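Long-range contacts in beta-lactamase (Klebsiella pneumoniae, PDB 6K9T), which probably hydrolyses beta-lactam antibiotics, as class C serine beta-lactamases do, yielding substituted beta-amino acids: residues Phe67-Leu72 with Ile230-Ser235; Leu123-Pro128 with Arg154-Ile159; Ser175-Ile180 with Tyr194-Ala199. One frame throughout, in Å; residues are numbered along the deposited sequence.

Interaction 1 (Phe67-Leu72 with Ile230-Ser235); sequences FEVGSL and IKTTSS. With CEF (CEFOTAXIME, C3' cleaved, open, bound form), chain B.
F67 and T232 hold each other by two backbone bonds, F67 N to T232 O (2.9 Å) and T232 N to F67 O, as a hydrogen-bonded antiparallel pair. The next pair, E68 with K231, is non-hydrogen-bonded, and beyond it V69 N donates to I230 O at 3.1 Å in a nearly straight bond (169°). The tight part of the contact is formed by the V69 side chain. Its CG1 lies 3.5 Å from CG2 of T232, the two side chains crossing at about a right angle, while the V69 side chain lies alongside that of I230, V69 CG2 being 3.8 Å from I230 CB. The torsion of T232 (chi1 -174°) puts OG1 anti to the backbone N, where it bonds to S193 OG, and turns the methyl toward V69. L237 of helix 234-244 packs against both V69 and T232.

E68 and K231 meet more loosely, side by side through their aliphatic parts, E68 CG being 4.1 Å from K231 CD. Their charged ends part: the carboxylate goes to Y205, T325 and the backbone N of V218, and NZ to the carbonyls of G229 and L195. Past V69 the chains diverge and a water fills in, accepting from G70 N (2.9 Å) and donating to I230 O, which thus takes two donors. G70 then turns the chain with a positive phi of 53°, leading into S71.

There OG is covalently bound to C8 of the opened cefotaxime, and S71 N donates to ligand O3 at 2.8 Å, as the serine amide does in the oxyanion hole of this family. The short ladder of backbone bonds, ending in the water bridge, thus anchors the chain just ahead of the acylated serine.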
loop_
_atom_site.group_PDB
_atom_site.type_symbol
_atom_site.label_atom_id
_atom_site.label_comp_id
_atom_site.label_asym_id
_atom_site.label_seq_id
_atom_site.Cartn_x
_atom_site.Cartn_y
_atom_site.Cartn_z
ATOM N N PHE A 67 5.075 -11.810 -4.688
ATOM C CA PHE A 67 5.849 -11.205 -3.624
ATOM C C PHE A 67 4.918 -10.724 -2.524
ATOM O O PHE A 67 3.798 -10.315 -2.827
ATOM C CB PHE A 67 6.588 -9.976 -4.159
ATOM C CG PHE A 67 7.689 -10.264 -5.170
ATOM C CD1 PHE A 67 7.397 -10.426 -6.492
ATOM C CD2 PHE A 67 9.026 -10.278 -4.739
ATOM C CE1 PHE A 67 8.427 -10.685 -7.395
ATOM C CE2 PHE A 67 10.049 -10.532 -5.632
ATOM C CZ PHE A 67 9.780 -10.704 -6.956
ATOM N N GLU A 68 5.399 -10.726 -1.293
ATOM C CA GLU A 68 4.689 -10.004 -0.219
ATOM C C GLU A 68 4.805 -8.513 -0.434
ATOM O O GLU A 68 5.931 -8.039 -0.702
ATOM C CB GLU A 68 5.238 -10.375 1.144
ATOM C CG GLU A 68 5.058 -11.868 1.436
ATOM C CD GLU A 68 5.733 -12.322 2.663
ATOM O OE1 GLU A 68 6.303 -11.524 3.465
ATOM O OE2 GLU A 68 5.701 -13.562 2.881
ATOM N N VAL A 69 3.732 -7.748 -0.339
ATOM C CA VAL A 69 3.878 -6.311 -0.529
ATOM C C VAL A 69 3.692 -5.554 0.750
ATOM O O VAL A 69 3.710 -4.306 0.745
ATOM C CB VAL A 69 2.942 -5.833 -1.650
ATOM C CG1 VAL A 69 3.284 -6.533 -2.952
ATOM C CG2 VAL A 69 1.483 -5.965 -1.236
ATOM N N GLY A 70 3.512 -6.223 1.870
ATOM C CA GLY A 70 3.467 -5.530 3.160
ATOM C C GLY A 70 2.462 -4.407 3.160
ATOM O O GLY A 70 1.286 -4.615 2.800
ATOM N N SER A 71 2.913 -3.235 3.583
ATOM C CA SER A 71 1.998 -2.124 3.788
ATOM C C SER A 71 1.341 -1.554 2.556
ATOM O O SER A 71 0.462 -0.702 2.654
ATOM C CB SER A 71 2.717 -1.017 4.513
ATOM O OG SER A 71 2.996 -1.364 5.869
ATOM N N LEU A 72 1.732 -2.033 1.372
ATOM C CA LEU A 72 0.885 -1.656 0.202
ATOM C C LEU A 72 -0.531 -2.179 0.390
ATOM O O LEU A 72 -1.487 -1.594 -0.156
ATOM C CB LEU A 72 1.411 -2.187 -1.131
ATOM C CG LEU A 72 2.487 -1.393 -1.880
ATOM C CD1 LEU A 72 3.560 -0.852 -1.060
ATOM C CD2 LEU A 72 2.995 -2.154 -3.074
ATOM N N ILE A 230 -1.275 -8.746 1.655
ATOM C CA ILE A 230 -1.411 -9.032 0.217
ATOM C C ILE A 230 -0.137 -9.637 -0.367
ATOM O O ILE A 230 0.997 -9.193 -0.069
ATOM C CB ILE A 230 -1.771 -7.779 -0.556
ATOM C CG1 ILE A 230 -3.167 -7.346 -0.131
ATOM C CG2 ILE A 230 -1.714 -7.963 -2.112
ATOM C CD1 ILE A 230 -4.267 -8.185 -0.895
ATOM N N LYS A 231 -0.308 -10.702 -1.167
ATOM C CA LYS A 231 0.756 -11.295 -2.017
ATOM C C LYS A 231 0.308 -11.086 -3.430
ATOM O O LYS A 231 -0.836 -11.372 -3.762
ATOM C CB LYS A 231 0.916 -12.799 -1.754
ATOM C CG LYS A 231 1.706 -13.168 -0.557
ATOM C CD LYS A 231 1.148 -12.833 0.714
ATOM C CE LYS A 231 -0.086 -13.528 1.065
ATOM N NZ LYS A 231 -0.408 -13.478 2.652
ATOM N N THR A 232 1.189 -10.604 -4.321
ATOM C CA THR A 232 0.768 -10.309 -5.689
ATOM C C THR A 232 1.924 -10.316 -6.662
ATOM O O THR A 232 3.082 -10.363 -6.249
ATOM C CB THR A 232 0.111 -8.898 -5.740
ATOM O OG1 THR A 232 -0.448 -8.578 -7.029
ATOM C CG2 THR A 232 1.060 -7.885 -5.317
ATOM N N THR A 233 1.605 -10.322 -7.941
ATOM C CA THR A 233 2.635 -10.154 -9.002
ATOM C C THR A 233 2.807 -8.666 -9.320
ATOM O O THR A 233 1.925 -7.821 -9.053
ATOM C CB THR A 233 2.230 -10.864 -10.284
ATOM O OG1 THR A 233 1.027 -10.265 -10.789
ATOM C CG2 THR A 233 1.996 -12.351 -10.028
ATOM N N SER A 234 3.956 -8.342 -9.899
ATOM C CA SER A 234 4.116 -6.978 -10.349
ATOM C C SER A 234 3.140 -6.616 -11.437
ATOM O O SER A 234 2.757 -5.470 -11.509
ATOM C CB SER A 234 5.568 -6.757 -10.822
ATOM O OG SER A 234 5.829 -7.619 -11.931
ATOM N N SER A 235 2.752 -7.571 -12.264
ATOM C CA SER A 235 1.768 -7.281 -13.301
ATOM C C SER A 235 0.416 -6.902 -12.733
ATOM O O SER A 235 -0.243 -5.958 -13.244
ATOM C CB SER A 235 1.637 -8.473 -14.215
ATOM O OG SER A 235 2.851 -8.630 -14.957
HETATM S S1 CEF B . 5.698 -0.714 9.689
HETATM C C1 CEF B . 6.569 0.741 9.713
HETATM C C2 CEF B . 7.901 0.752 8.906
HETATM C C3 CEF B . 8.919 1.685 9.000
HETATM C C4 CEF B . 7.806 -0.246 7.610
HETATM C C5 CEF B . 8.904 -0.385 6.590
HETATM O O1 CEF B . 10.135 -0.419 6.909
HETATM O O2 CEF B . 8.517 -0.437 5.398
HETATM N N1 CEF B . 6.604 -1.024 7.292
HETATM C C6 CEF B . 5.398 -0.825 8.054
HETATM C C7 CEF B . 4.508 -2.043 7.635
HETATM C C8 CEF B . 4.253 -1.759 6.212
HETATM O O3 CEF B . 4.913 -2.281 5.310
HETATM N N2 CEF B . 5.234 -3.256 7.740
HETATM C C9 CEF B . 5.089 -3.992 8.925
HETATM O O4 CEF B . 4.320 -3.598 9.785
HETATM C C10 CEF B . 5.941 -5.215 9.058
HETATM N N3 CEF B . 5.504 -6.424 9.169
HETATM O O5 CEF B . 4.196 -6.693 9.213
HETATM C C11 CEF B . 4.107 -8.107 9.016
HETATM C C12 CEF B . 7.419 -4.936 8.970
HETATM C C13 CEF B . 8.097 -3.704 8.627
HETATM S S2 CEF B . 9.638 -4.002 8.685
HETATM C C14 CEF B . 9.741 -5.532 9.061
HETATM N N4 CEF B . 10.939 -6.255 9.222
HETATM N N5 CEF B . 8.442 -6.083 9.235
HETATM O O HOH W 1 2.405 -8.893 2.336
#

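Interaction 2 (Leu123-Pro128 with Arg154-Ile159); sequences LQLFMP and RVYSNI. With CEF (CEFOTAXIME, C3' cleaved, open, bound form), chain B.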
loop_
_atom_site.group_PDB
_atom_site.type_symbol
_atom_site.label_atom_id
_atom_site.label_comp_id
_atom_site.label_asym_id
_atom_site.label_seq_id
_atom_site.Cartn_x
_atom_site.Cartn_y
_atom_site.Cartn_z
ATOM N N LEU A 123 -3.612 5.889 17.503
ATOM C CA LEU A 123 -3.235 4.488 17.744
ATOM C C LEU A 123 -1.780 4.272 17.339
ATOM O O LEU A 123 -1.293 4.880 16.390
ATOM C CB LEU A 123 -4.148 3.554 16.917
ATOM C CG LEU A 123 -5.520 3.381 17.547
ATOM C CD1 LEU A 123 -6.459 2.783 16.482
ATOM C CD2 LEU A 123 -5.444 2.415 18.771
ATOM N N GLN A 124 -1.096 3.398 18.076
ATOM C CA GLN A 124 0.341 3.193 17.889
ATOM C C GLN A 124 0.629 2.399 16.628
ATOM O O GLN A 124 -0.278 1.852 15.958
ATOM C CB GLN A 124 0.931 2.474 19.111
ATOM C CG GLN A 124 0.425 1.014 19.267
ATOM C CD GLN A 124 1.057 0.269 20.401
ATOM O OE1 GLN A 124 0.385 -0.131 21.352
ATOM N NE2 GLN A 124 2.332 0.065 20.309
ATOM N N LEU A 125 1.885 2.375 16.232
ATOM C CA LEU A 125 2.258 1.664 15.015
ATOM C C LEU A 125 1.903 0.184 14.978
ATOM O O LEU A 125 1.276 -0.293 14.043
ATOM C CB LEU A 125 3.755 1.845 14.810
ATOM C CG LEU A 125 4.370 1.180 13.593
ATOM C CD1 LEU A 125 3.597 1.595 12.307
ATOM C CD2 LEU A 125 5.820 1.644 13.497
ATOM N N PHE A 126 2.350 -0.576 15.977
ATOM C CA PHE A 126 2.231 -2.028 15.976
ATOM C C PHE A 126 1.182 -2.543 16.929
ATOM O O PHE A 126 1.051 -2.059 18.053
ATOM C CB PHE A 126 3.597 -2.660 16.313
ATOM C CG PHE A 126 4.653 -2.396 15.283
ATOM C CD1 PHE A 126 4.459 -2.843 13.986
ATOM C CD2 PHE A 126 5.850 -1.761 15.613
ATOM C CE1 PHE A 126 5.411 -2.624 13.023
ATOM C CE2 PHE A 126 6.800 -1.483 14.642
ATOM C CZ PHE A 126 6.608 -1.948 13.365
ATOM N N MET A 127 0.465 -3.550 16.467
ATOM C CA MET A 127 -0.423 -4.322 17.306
ATOM C C MET A 127 0.363 -4.892 18.477
ATOM O O MET A 127 1.429 -5.482 18.242
ATOM C CB MET A 127 -1.052 -5.465 16.488
ATOM C CG MET A 127 -2.140 -6.207 17.275
ATOM S SD MET A 127 -3.650 -5.227 17.430
ATOM C CE MET A 127 -4.331 -5.235 15.776
ATOM N N PRO A 128 -0.174 -4.767 19.707
ATOM C CA PRO A 128 0.501 -5.401 20.861
ATOM C C PRO A 128 0.674 -6.906 20.594
ATOM O O PRO A 128 -0.263 -7.543 20.145
ATOM C CB PRO A 128 -0.463 -5.148 22.027
ATOM C CG PRO A 128 -1.135 -3.828 21.654
ATOM C CD PRO A 128 -1.318 -3.935 20.111
ATOM N N ARG A 154 -0.308 12.954 13.253
ATOM C CA ARG A 154 -0.237 11.794 12.378
ATOM C C ARG A 154 0.715 10.802 13.031
ATOM O O ARG A 154 1.913 11.117 13.305
ATOM C CB ARG A 154 0.227 12.219 10.971
ATOM C CG ARG A 154 0.357 11.000 10.036
ATOM C CD ARG A 154 0.851 11.471 8.679
ATOM N NE ARG A 154 0.861 10.387 7.685
ATOM C CZ ARG A 154 1.823 9.502 7.510
ATOM N NH1 ARG A 154 2.877 9.465 8.335
ATOM N NH2 ARG A 154 1.726 8.614 6.533
ATOM N N VAL A 155 0.212 9.586 13.263
ATOM C CA VAL A 155 1.002 8.449 13.729
ATOM C C VAL A 155 0.651 7.267 12.812
ATOM O O VAL A 155 -0.449 6.737 12.932
ATOM C CB VAL A 155 0.734 8.114 15.199
ATOM C CG1 VAL A 155 1.501 6.846 15.630
ATOM C CG2 VAL A 155 1.114 9.296 16.111
ATOM N N TYR A 156 1.564 6.887 11.957
ATOM C CA TYR A 156 1.273 5.752 11.066
ATOM C C TYR A 156 0.910 4.539 11.891
ATOM O O TYR A 156 1.623 4.230 12.875
ATOM C CB TYR A 156 2.479 5.472 10.187
ATOM C CG TYR A 156 2.270 4.505 9.092
ATOM C CD1 TYR A 156 2.260 3.148 9.339
ATOM C CD2 TYR A 156 2.171 4.936 7.788
ATOM C CE1 TYR A 156 2.165 2.207 8.297
ATOM C CE2 TYR A 156 2.065 3.991 6.738
ATOM C CZ TYR A 156 2.050 2.657 7.026
ATOM O OH TYR A 156 2.035 1.712 5.997
ATOM N N SER A 157 -0.190 3.830 11.539
ATOM C CA SER A 157 -0.679 2.774 12.404
ATOM C C SER A 157 -1.201 1.558 11.655
ATOM O O SER A 157 -2.160 1.670 10.870
ATOM C CB SER A 157 -1.772 3.331 13.355
ATOM O OG SER A 157 -2.251 2.247 14.186
ATOM N N ASN A 158 -0.656 0.374 11.968
ATOM C CA ASN A 158 -1.264 -0.870 11.475
ATOM C C ASN A 158 -2.599 -1.135 12.145
ATOM O O ASN A 158 -3.484 -1.721 11.541
ATOM C CB ASN A 158 -0.354 -2.086 11.765
ATOM C CG ASN A 158 0.859 -2.162 10.879
ATOM O OD1 ASN A 158 0.883 -1.638 9.762
ATOM N ND2 ASN A 158 1.852 -2.943 11.318
ATOM N N ILE A 159 -2.777 -0.710 13.396
ATOM C CA ILE A 159 -3.991 -0.982 14.149
ATOM C C ILE A 159 -5.118 -0.142 13.559
ATOM O O ILE A 159 -6.229 -0.640 13.260
ATOM C CB ILE A 159 -3.845 -0.597 15.615
ATOM C CG1 ILE A 159 -2.601 -1.221 16.227
ATOM C CG2 ILE A 159 -5.133 -1.044 16.376
ATOM C CD1 ILE A 159 -2.415 -0.859 17.710
HETATM S S1 CEF B . 5.698 -0.714 9.689
HETATM C C1 CEF B . 6.569 0.741 9.713
HETATM C C2 CEF B . 7.901 0.752 8.906
HETATM C C3 CEF B . 8.919 1.685 9.000
HETATM C C4 CEF B . 7.806 -0.246 7.610
HETATM C C5 CEF B . 8.904 -0.385 6.590
HETATM O O1 CEF B . 10.135 -0.419 6.909
HETATM O O2 CEF B . 8.517 -0.437 5.398
HETATM N N1 CEF B . 6.604 -1.024 7.292
HETATM C C6 CEF B . 5.398 -0.825 8.054
HETATM C C7 CEF B . 4.508 -2.043 7.635
HETATM C C8 CEF B . 4.253 -1.759 6.212
HETATM O O3 CEF B . 4.913 -2.281 5.310
HETATM N N2 CEF B . 5.234 -3.256 7.740
HETATM C C9 CEF B . 5.089 -3.992 8.925
HETATM O O4 CEF B . 4.320 -3.598 9.785
HETATM C C10 CEF B . 5.941 -5.215 9.058
HETATM N N3 CEF B . 5.504 -6.424 9.169
HETATM O O5 CEF B . 4.196 -6.693 9.213
HETATM C C11 CEF B . 4.107 -8.107 9.016
HETATM C C12 CEF B . 7.419 -4.936 8.970
HETATM C C13 CEF B . 8.097 -3.704 8.627
HETATM S S2 CEF B . 9.638 -4.002 8.685
HETATM C C14 CEF B . 9.741 -5.532 9.061
HETATM N N4 CEF B . 10.939 -6.255 9.222
HETATM N N5 CEF B . 8.442 -6.083 9.235
HETATM O O HOH W 2 -2.540 6.687 14.644
HETATM O O HOH W 3 1.022 -4.573 13.743
#
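L123 sets its carbonyl O 3.5 Å from V155 CG1, and a water donates both to this oxygen and to V155 O; L123 CD1 approaches I159 CG2. Q124 O accepts from S157 OG at 2.7 Å, the donor tilted 34° from the carbonyl plane, and Q124 CG packs 3.7 Å from I159 CD1. The S157 hydroxyl also N-caps helix 158-171, accepting a weak bond from I159 N and one from G160 N. L125 O takes the first helical amide, N158 N, at 2.9 Å, while L125 CD1 reaches the edge of the Y156 ring, 3.6 Å from its CD1.

Y156, S157 and N158 form the Tyr-x-Asn motif of class C enzymes: Y156 OH bonds to K74 and K321, and N158 OD1 to K74. The other branch of the amide, ND2, donates almost straight (172°) to cefotaxime O4. F126 lies alongside this side chain, ring and amide planes 64° apart, and brings its CE1 edge to within 3.6 Å of the same O4. One face of the ring is covered by CG of L125, and F126 O lies near I159 CD1. M127 N and N158 ND2 share a water, and M127 CE approaches I159 CG2. P128 CD lies 4.1 Å from I159 CD1.

Interaction 3 (Ser175-Ile180 with Tyr194-Ala199); sequences SYEDAI and YLKVPA
L195 makes most of the packing of segment 194-199 on helix 176-187, and it does so chiefly with one methyl. CD1 sits 3.9 Å from E177 CA and equally far from I180 CB, between residues one turn apart on the helix. Its chi1 of -66° leaves CG beside the backbone N, and an extended chi2 (167°) carries CD1 on to the helix. The I180 side chain crosses that of L195 at about a right angle, with I180 CG2 4.1 Å from L195 CG. The ring of Y176 closes the group more loosely, its CE2 4.4 Å from L195 CD1; one face of this ring is also packed by CG1 of I180. This part of the contact is apolar, and no hydrogen bond crosses between the segments.

K196 follows on the exposed side and touches through its chain instead of its charge: CD is 4.0 Å from E177 OE2, whereas NZ remains 5.7 Å from that oxygen, so any attraction would be long-range. The two side chains meet at an angle. The amides of L195 and K196 both donate to OE2 of E181, the residue directly after I180, a polar grip beside the apolar one.

Beyond K196 the 194-199 chain turns away from helix 176-187. S175 OG N-caps that helix by accepting from D178 N. Y176 rests on helices 73-86 and 224-228, L195 also touches N225 and I230, and Y194 is backbone-bonded to K231 of strand 231-232. The contact thus sets the loop after strand 193-194 against helices 176-187 and 224-228, with helix 73-86 behind Y176.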
loop_
_atom_site.group_PDB
_atom_site.type_symbol
_atom_site.label_atom_id
_atom_site.label_comp_id
_atom_site.label_asym_id
_atom_site.label_seq_id
_atom_site.Cartn_x
_atom_site.Cartn_y
_atom_site.Cartn_z
ATOM N N SER A 175 -16.993 -10.557 5.486
ATOM C CA SER A 175 -15.698 -10.477 6.140
ATOM C C SER A 175 -14.723 -9.702 5.250
ATOM O O SER A 175 -14.905 -9.646 4.041
ATOM C CB SER A 175 -15.116 -11.864 6.404
ATOM O OG SER A 175 -14.805 -12.510 5.182
ATOM N N TYR A 176 -13.638 -9.262 5.887
ATOM C CA TYR A 176 -12.624 -8.521 5.117
ATOM C C TYR A 176 -12.011 -9.414 4.038
ATOM O O TYR A 176 -11.806 -8.971 2.905
ATOM C CB TYR A 176 -11.530 -7.970 6.044
ATOM C CG TYR A 176 -10.549 -7.129 5.265
ATOM C CD1 TYR A 176 -10.858 -5.844 4.882
ATOM C CD2 TYR A 176 -9.269 -7.599 4.945
ATOM C CE1 TYR A 176 -10.014 -5.064 4.138
ATOM C CE2 TYR A 176 -8.396 -6.803 4.174
ATOM C CZ TYR A 176 -8.750 -5.515 3.811
ATOM O OH TYR A 176 -7.915 -4.715 3.072
ATOM N N GLU A 177 -11.764 -10.673 4.394
ATOM C CA GLU A 177 -11.131 -11.597 3.463
ATOM C C GLU A 177 -12.033 -11.840 2.255
ATOM O O GLU A 177 -11.576 -11.809 1.112
ATOM C CB GLU A 177 -10.826 -12.931 4.166
ATOM C CG GLU A 177 -10.639 -14.090 3.136
ATOM C CD GLU A 177 -10.483 -15.526 3.737
ATOM O OE1 GLU A 177 -10.581 -15.726 4.983
ATOM O OE2 GLU A 177 -10.306 -16.478 2.925
ATOM N N ASP A 178 -13.335 -12.019 2.488
ATOM C CA ASP A 178 -14.263 -12.106 1.374
ATOM C C ASP A 178 -14.419 -10.828 0.579
ATOM O O ASP A 178 -14.514 -10.844 -0.634
ATOM C CB ASP A 178 -15.669 -12.539 1.853
ATOM C CG ASP A 178 -15.800 -14.024 2.020
ATOM O OD1 ASP A 178 -14.931 -14.787 1.544
ATOM O OD2 ASP A 178 -16.818 -14.409 2.638
ATOM N N ALA A 179 -14.464 -9.682 1.262
ATOM C CA ALA A 179 -14.552 -8.448 0.560
ATOM C C ALA A 179 -13.387 -8.287 -0.430
ATOM O O ALA A 179 -13.583 -7.818 -1.543
ATOM C CB ALA A 179 -14.577 -7.271 1.562
ATOM N N ILE A 180 -12.176 -8.652 0.012
ATOM C CA ILE A 180 -11.008 -8.489 -0.857
ATOM C C ILE A 180 -10.874 -9.543 -1.958
ATOM O O ILE A 180 -10.743 -9.210 -3.118
ATOM C CB ILE A 180 -9.739 -8.423 0.033
ATOM C CG1 ILE A 180 -9.737 -7.152 0.945
ATOM C CG2 ILE A 180 -8.480 -8.487 -0.803
ATOM C CD1 ILE A 180 -9.932 -5.818 0.223
ATOM N N TYR A 194 -3.560 -12.221 -3.767
ATOM C CA TYR A 194 -4.203 -13.032 -2.721
ATOM C C TYR A 194 -3.922 -12.542 -1.346
ATOM O O TYR A 194 -2.845 -12.019 -1.087
ATOM C CB TYR A 194 -3.681 -14.472 -2.778
ATOM C CG TYR A 194 -3.665 -15.110 -4.143
ATOM C CD1 TYR A 194 -4.821 -15.662 -4.640
ATOM C CD2 TYR A 194 -2.508 -15.113 -4.940
ATOM C CE1 TYR A 194 -4.841 -16.250 -5.906
ATOM C CE2 TYR A 194 -2.515 -15.691 -6.199
ATOM C CZ TYR A 194 -3.708 -16.253 -6.659
ATOM O OH TYR A 194 -3.707 -16.841 -7.907
ATOM N N LEU A 195 -4.822 -12.846 -0.396
ATOM C CA LEU A 195 -4.457 -12.777 1.015
ATOM C C LEU A 195 -3.973 -14.154 1.492
ATOM O O LEU A 195 -3.149 -14.245 2.385
ATOM C CB LEU A 195 -5.684 -12.327 1.896
ATOM C CG LEU A 195 -6.141 -10.888 1.637
ATOM C CD1 LEU A 195 -7.517 -10.684 2.309
ATOM C CD2 LEU A 195 -5.113 -9.935 2.245
ATOM N N LYS A 196 -4.522 -15.214 0.900
ATOM C CA LYS A 196 -4.116 -16.604 1.152
ATOM C C LYS A 196 -3.752 -17.244 -0.174
ATOM O O LYS A 196 -4.603 -17.371 -1.042
ATOM C CB LYS A 196 -5.243 -17.405 1.791
ATOM C CG LYS A 196 -5.462 -17.269 3.298
ATOM C CD LYS A 196 -6.738 -18.060 3.694
ATOM C CE LYS A 196 -6.849 -18.268 5.198
ATOM N NZ LYS A 196 -6.383 -19.632 5.608
ATOM N N VAL A 197 -2.471 -17.579 -0.366
ATOM C CA VAL A 197 -2.008 -18.120 -1.641
ATOM C C VAL A 197 -2.517 -19.569 -1.774
ATOM O O VAL A 197 -2.319 -20.362 -0.860
ATOM C CB VAL A 197 -0.474 -18.059 -1.779
ATOM C CG1 VAL A 197 -0.042 -18.711 -3.085
ATOM C CG2 VAL A 197 -0.002 -16.571 -1.752
ATOM N N PRO A 198 -3.230 -19.857 -2.870
ATOM C CA PRO A 198 -3.760 -21.220 -3.086
ATOM C C PRO A 198 -2.709 -22.200 -3.520
ATOM O O PRO A 198 -1.588 -21.849 -3.909
ATOM C CB PRO A 198 -4.794 -21.017 -4.196
ATOM C CG PRO A 198 -4.229 -19.809 -5.007
ATOM C CD PRO A 198 -3.630 -18.923 -3.933
ATOM N N ALA A 199 -3.047 -23.476 -3.440
ATOM C CA ALA A 199 -2.050 -24.528 -3.544
ATOM C C ALA A 199 -1.383 -24.520 -4.932
ATOM O O ALA A 199 -0.149 -24.732 -5.035
ATOM C CB ALA A 199 -2.698 -25.896 -3.246
#

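From the N terminus, the chain passes strand 67-68 and S71 and returns to that strand only at 230-235, so interaction 1 closes a loop of 157 residues, 64 of them helical. Interactions 2 and 3 are nested within it, in series without crossing: 123-128 with 154-159 closes first, then 175-180 with 194-199. Helix 158-171, begun in interaction 2, is followed directly by helix 176-187 of interaction 3, but the two contacts do not touch. Each meets interaction 1: S71 OG lies 3.2 Å from Y156 OH, a probable hydrogen bond, and strand 231-232 runs between 67-68 and 193-194, joining strand 67-68, which leads to the active-site serine, to the helical region.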